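Local coordinates for protein tryptophane-5-halogenase (Microbispora sp. ATCC PTA-5024, PDB 5UAO) that probably uses flavin-adenine dinucleotide to chlorinate a tryptophan at carbon 5 during biosynthesis of the lanthipeptide NAI-107, at residues I362-Q367 with A391-A396; M80-H83 with G87-P90. All blocks are in the same frame, centred on the assembly; numbering follows the deposited sequence.

Contact 1 (I362-Q367 with A391-A396); sequences IATAVQ and AHRWDA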
loop_
_atom_site.group_PDB
_atom_site.type_symbol
_atom_site.label_atom_id
_atom_site.label_comp_id
_atom_site.label_asym_id
_atom_site.label_seq_id
_atom_site.Cartn_x
_atom_site.Cartn_y
_atom_site.Cartn_z
ATOM N N ILE A 362 13.491 13.662 3.575
ATOM C CA ILE A 362 14.071 14.024 4.845
ATOM C C ILE A 362 12.926 13.967 5.846
ATOM O O ILE A 362 13.040 13.323 6.899
ATOM C CB ILE A 362 14.746 15.393 4.845
ATOM C CG1 ILE A 362 16.138 15.252 4.222
ATOM C CG2 ILE A 362 14.856 15.952 6.266
ATOM C CD1 ILE A 362 16.779 16.520 3.730
ATOM N N ALA A 363 11.818 14.667 5.534
ATOM C CA ALA A 363 10.710 14.744 6.490
ATOM C C ALA A 363 10.174 13.319 6.841
ATOM O O ALA A 363 9.795 12.971 8.010
ATOM C CB ALA A 363 9.617 15.608 5.936
ATOM N N THR A 364 10.095 12.469 5.839
ATOM C CA THR A 364 9.626 11.113 6.046
ATOM C C THR A 364 10.568 10.326 6.939
ATOM O O THR A 364 10.116 9.642 7.867
ATOM C CB THR A 364 9.522 10.354 4.657
ATOM O OG1 THR A 364 8.636 11.052 3.753
ATOM C CG2 THR A 364 9.043 8.994 4.854
ATOM N N ALA A 365 11.881 10.390 6.665
ATOM C CA ALA A 365 12.891 9.756 7.523
ATOM C C ALA A 365 12.832 10.271 8.970
ATOM O O ALA A 365 12.920 9.485 9.928
ATOM C CB ALA A 365 14.301 9.975 6.939
ATOM N N VAL A 366 12.648 11.576 9.121
ATOM C CA VAL A 366 12.478 12.181 10.465
ATOM C C VAL A 366 11.280 11.611 11.205
ATOM O O VAL A 366 11.364 11.304 12.410
ATOM C CB VAL A 366 12.420 13.693 10.372
ATOM C CG1 VAL A 366 12.076 14.367 11.695
ATOM C CG2 VAL A 366 13.796 14.228 9.938
ATOM N N GLN A 367 10.159 11.460 10.511
ATOM C CA GLN A 367 8.958 10.924 11.202
ATOM C C GLN A 367 9.162 9.526 11.613
ATOM O O GLN A 367 8.697 9.090 12.650
ATOM C CB GLN A 367 7.675 11.047 10.349
ATOM C CG GLN A 367 7.198 12.424 10.319
ATOM C CD GLN A 367 5.944 12.535 9.512
ATOM O OE1 GLN A 367 5.961 12.926 8.320
ATOM N NE2 GLN A 367 4.863 12.122 10.118
ATOM N N ALA A 391 13.489 2.202 1.693
ATOM C CA ALA A 391 13.918 1.647 0.410
ATOM C C ALA A 391 12.737 1.679 -0.592
ATOM O O ALA A 391 12.926 1.943 -1.773
ATOM C CB ALA A 391 14.392 0.186 0.562
ATOM N N HIS A 392 11.549 1.313 -0.144
ATOM C CA HIS A 392 10.421 1.169 -1.087
ATOM C C HIS A 392 10.016 2.577 -1.643
ATOM O O HIS A 392 9.733 2.770 -2.826
ATOM C CB HIS A 392 9.231 0.529 -0.333
ATOM C CG HIS A 392 7.973 0.483 -1.131
ATOM N ND1 HIS A 392 7.819 -0.356 -2.211
ATOM C CD2 HIS A 392 6.836 1.210 -1.058
ATOM C CE1 HIS A 392 6.619 -0.186 -2.737
ATOM N NE2 HIS A 392 6.000 0.750 -2.048
ATOM N N ARG A 393 9.986 3.546 -0.749
ATOM C CA ARG A 393 9.631 4.921 -1.101
ATOM C C ARG A 393 10.670 5.500 -2.071
ATOM O O ARG A 393 10.298 6.044 -3.100
ATOM C CB ARG A 393 9.507 5.798 0.166
ATOM C CG ARG A 393 8.081 5.747 0.749
ATOM C CD ARG A 393 7.157 6.833 0.062
ATOM N NE ARG A 393 6.793 7.729 1.151
ATOM C CZ ARG A 393 6.638 9.016 1.141
ATOM N NH1 ARG A 393 6.687 9.745 0.045
ATOM N NH2 ARG A 393 6.372 9.575 2.307
ATOM N N TRP A 394 11.975 5.340 -1.783
ATOM C CA TRP A 394 12.999 5.875 -2.663
ATOM C C TRP A 394 13.010 5.181 -4.040
ATOM O O TRP A 394 13.119 5.815 -5.097
ATOM C CB TRP A 394 14.348 5.806 -1.965
ATOM C CG TRP A 394 14.634 6.930 -1.031
ATOM C CD1 TRP A 394 14.417 6.962 0.309
ATOM C CD2 TRP A 394 15.209 8.195 -1.379
ATOM N NE1 TRP A 394 14.867 8.147 0.835
ATOM C CE2 TRP A 394 15.335 8.938 -0.179
ATOM C CE3 TRP A 394 15.586 8.794 -2.583
ATOM C CZ2 TRP A 394 15.870 10.232 -0.146
ATOM C CZ3 TRP A 394 16.141 10.102 -2.544
ATOM C CH2 TRP A 394 16.231 10.806 -1.334
ATOM N N ASP A 395 12.867 3.856 -4.032
ATOM C CA ASP A 395 12.877 3.097 -5.263
ATOM C C ASP A 395 11.726 3.486 -6.203
ATOM O O ASP A 395 11.945 3.570 -7.435
ATOM C CB ASP A 395 12.878 1.584 -4.974
ATOM C CG ASP A 395 14.241 1.066 -4.422
ATOM O OD1 ASP A 395 15.291 1.765 -4.505
ATOM O OD2 ASP A 395 14.280 -0.077 -3.910
ATOM N N ALA A 396 10.552 3.736 -5.641
ATOM C CA ALA A 396 9.419 4.193 -6.419
ATOM C C ALA A 396 9.698 5.591 -7.061
ATOM O O ALA A 396 9.254 5.832 -8.188
ATOM C CB ALA A 396 8.123 4.204 -5.593
#

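Contact 2 (M80-H83 with G87-P90); sequences MFLH and GIDP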
loop_
_atom_site.group_PDB
_atom_site.type_symbol
_atom_site.label_atom_id
_atom_site.label_comp_id
_atom_site.label_asym_id
_atom_site.label_seq_id
_atom_site.Cartn_x
_atom_site.Cartn_y
_atom_site.Cartn_z
ATOM N N MET A 80 2.613 21.214 5.825
ATOM C CA MET A 80 2.167 20.609 7.061
ATOM C C MET A 80 3.232 20.165 8.008
ATOM O O MET A 80 3.119 20.353 9.245
ATOM C CB MET A 80 1.194 19.480 6.778
ATOM C CG MET A 80 -0.111 19.966 6.186
ATOM S SD MET A 80 -1.319 18.631 6.070
ATOM C CE MET A 80 -0.631 17.770 4.675
ATOM N N PHE A 81 4.267 19.521 7.486
ATOM C CA PHE A 81 5.408 19.166 8.316
ATOM C C PHE A 81 6.023 20.348 9.051
ATOM O O PHE A 81 6.189 20.339 10.284
ATOM C CB PHE A 81 6.457 18.434 7.441
ATOM C CG PHE A 81 7.621 17.921 8.211
ATOM C CD1 PHE A 81 7.594 16.686 8.790
ATOM C CD2 PHE A 81 8.763 18.665 8.292
ATOM C CE1 PHE A 81 8.686 16.241 9.546
ATOM C CE2 PHE A 81 9.834 18.243 9.027
ATOM C CZ PHE A 81 9.808 17.013 9.640
ATOM N N LEU A 82 6.283 21.423 8.322
ATOM C CA LEU A 82 6.892 22.566 8.945
ATOM C C LEU A 82 5.992 23.122 10.041
ATOM O O LEU A 82 6.453 23.364 11.171
ATOM C CB LEU A 82 7.258 23.674 7.928
ATOM C CG LEU A 82 8.365 23.301 6.906
ATOM C CD1 LEU A 82 8.356 24.281 5.739
ATOM C CD2 LEU A 82 9.748 23.203 7.556
ATOM N N HIS A 83 4.732 23.379 9.706
ATOM C CA HIS A 83 3.924 24.107 10.606
ATOM C C HIS A 83 3.287 23.224 11.727
ATOM O O HIS A 83 3.168 23.696 12.878
ATOM C CB HIS A 83 2.903 24.957 9.892
ATOM C CG HIS A 83 3.499 25.965 8.936
ATOM N ND1 HIS A 83 4.466 26.873 9.308
ATOM C CD2 HIS A 83 3.303 26.136 7.604
ATOM C CE1 HIS A 83 4.837 27.576 8.239
ATOM N NE2 HIS A 83 4.119 27.168 7.199
ATOM N N GLY A 87 5.762 22.720 14.570
ATOM C CA GLY A 87 5.159 23.878 15.306
ATOM C C GLY A 87 5.776 25.233 14.930
ATOM O O GLY A 87 5.893 26.163 15.755
ATOM N N ILE A 88 6.171 25.385 13.674
ATOM C CA ILE A 88 6.748 26.654 13.216
ATOM C C ILE A 88 5.619 27.612 12.930
ATOM O O ILE A 88 4.736 27.281 12.148
ATOM C CB ILE A 88 7.585 26.464 11.943
ATOM C CG1 ILE A 88 8.872 25.698 12.294
ATOM C CG2 ILE A 88 7.889 27.807 11.328
ATOM C CD1 ILE A 88 9.709 25.368 11.091
ATOM N N ASP A 89 5.616 28.768 13.605
ATOM C CA ASP A 89 4.626 29.808 13.406
ATOM C C ASP A 89 4.674 30.407 12.001
ATOM O O ASP A 89 5.697 30.918 11.576
ATOM C CB ASP A 89 4.879 30.962 14.399
ATOM C CG ASP A 89 3.966 32.183 14.138
ATOM O OD1 ASP A 89 2.751 32.099 14.377
ATOM O OD2 ASP A 89 4.446 33.231 13.684
ATOM N N PRO A 90 3.548 30.429 11.318
ATOM C CA PRO A 90 3.640 30.854 9.909
ATOM C C PRO A 90 3.971 32.285 9.661
ATOM O O PRO A 90 4.624 32.568 8.670
ATOM C CB PRO A 90 2.277 30.523 9.339
ATOM C CG PRO A 90 1.389 30.262 10.486
ATOM C CD PRO A 90 2.244 29.799 11.627
#

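Contact 1 (I362-Q367 with A391-A396)
Thr364 and Arg393 approach from opposite directions and bridge helices 358-372 and 383-406. The backbones of the two segments stay apart: Thr364 CA and Arg393 CA, the nearest such pair, are 9.5 Å apart. The meeting is therefore made by one long side chain reaching a short one, and it buries just 90 Å² in all. The guanidinium comes in through its NH2 corner. Thr364 OG1 is 3.1 Å from Arg393 NH2, but the angle is too poor for a hydrogen bond, and the oxygen lies oblique to the guanidinium plane. The methyl shares the contact, with Thr364 CG2 3.7 Å from Arg393 NH2, so the nitrogen rests against both branches of the threonine.

Those branches are set by chi1 of -58°, which places OG1 beside the backbone N and opposite the carbonyl carbon. From there the hydroxyl hydrogen-bonds to Leu360 O one turn back, its strongest polar partner. The buried hydroxyl is thus satisfied within its own helix. Arg393 is not extended: bends at chi2 (-87°) and chi3 (-117°) fold the chain before its end reaches the threonine. On the way it also lies against Leu360 and Met361, and against Leu458 in a loop.

Trp394 adds a further link between the same two helices by packing on Met361, while its ring meets that of Tyr348 edge-to-face. Helix 358-372 also packs on helix 39-51, through Ile362 and Val366. The Thr364-Arg393 pair is a side-chain bridge between two consecutive helices of the tryptophan halogenase fold, with the Thr364 side chain about 11 Å from the bound FAD.

Contact 2 (M80-H83 with G87-P90)
The turn that links helix 76-85 to helix 90-97, a helix C-terminal exit followed by an N-cap, is closed by His83 and Leu82 gripping Ile88. The chain turns out of helix 76-85 at Gly87, whose phi is positive (61°), and helix 90-97 starts after the N-cap Asp89, its OD2 bonded to Glu92 N. Leu82, within the wider pi-type turn at 81-83, accepts through O a hydrogen bond from Ile88 N (3.2 Å). The two side chains run alongside each other and touch at Leu82 CD2 and Ile88 CD1, 4.1 Å apart; Ile88 also packs on helix 178-191.

In His83, chi1 of -59° sets CG opposite the carbonyl carbon and beside the backbone N, from where the ring turns ND1 to the loop. ND1 donates a 2.9 Å hydrogen bond to Ile88 O, which lies near the ring plane, although the donor stands above the carbonyl plane. NE2 is hydrogen-bonded to Tyr174 OH, so both ring nitrogens are held and the buried imidazole's rotation is fixed. A leucine here would probably leave Ile88 O and the Tyr174 hydroxyl without their mates. Over one ring face, offset toward the rim, sits Pro90 CB, 4.1 Å from His83 CE1.

Contacts 1 and 2 are both partly buried, but contact 1 lies nearer the centre of the chain, about 11 Å from it against 16 Å. In contact 1 Thr364 is buried and Arg393 partly exposed; contact 2 runs from buried Leu82, His83 and Ile88 out to exposed Gly87 and Asp89. Contact 1 joins two successive helices: between its segments Thr364 meets Arg393, with apolar contacts to Leu360 and Met361 nearby. Contact 2 ties a helix end to its own following loop with backbone and imidazole hydrogen bonds. Helices 76-85 and 358-372 pack directly, through Ala363 and Val366 on Phe81 (CD1 3.7 Å from Ala363 CB) and through Gln367, whose OE1 bonds Tyr77 OH.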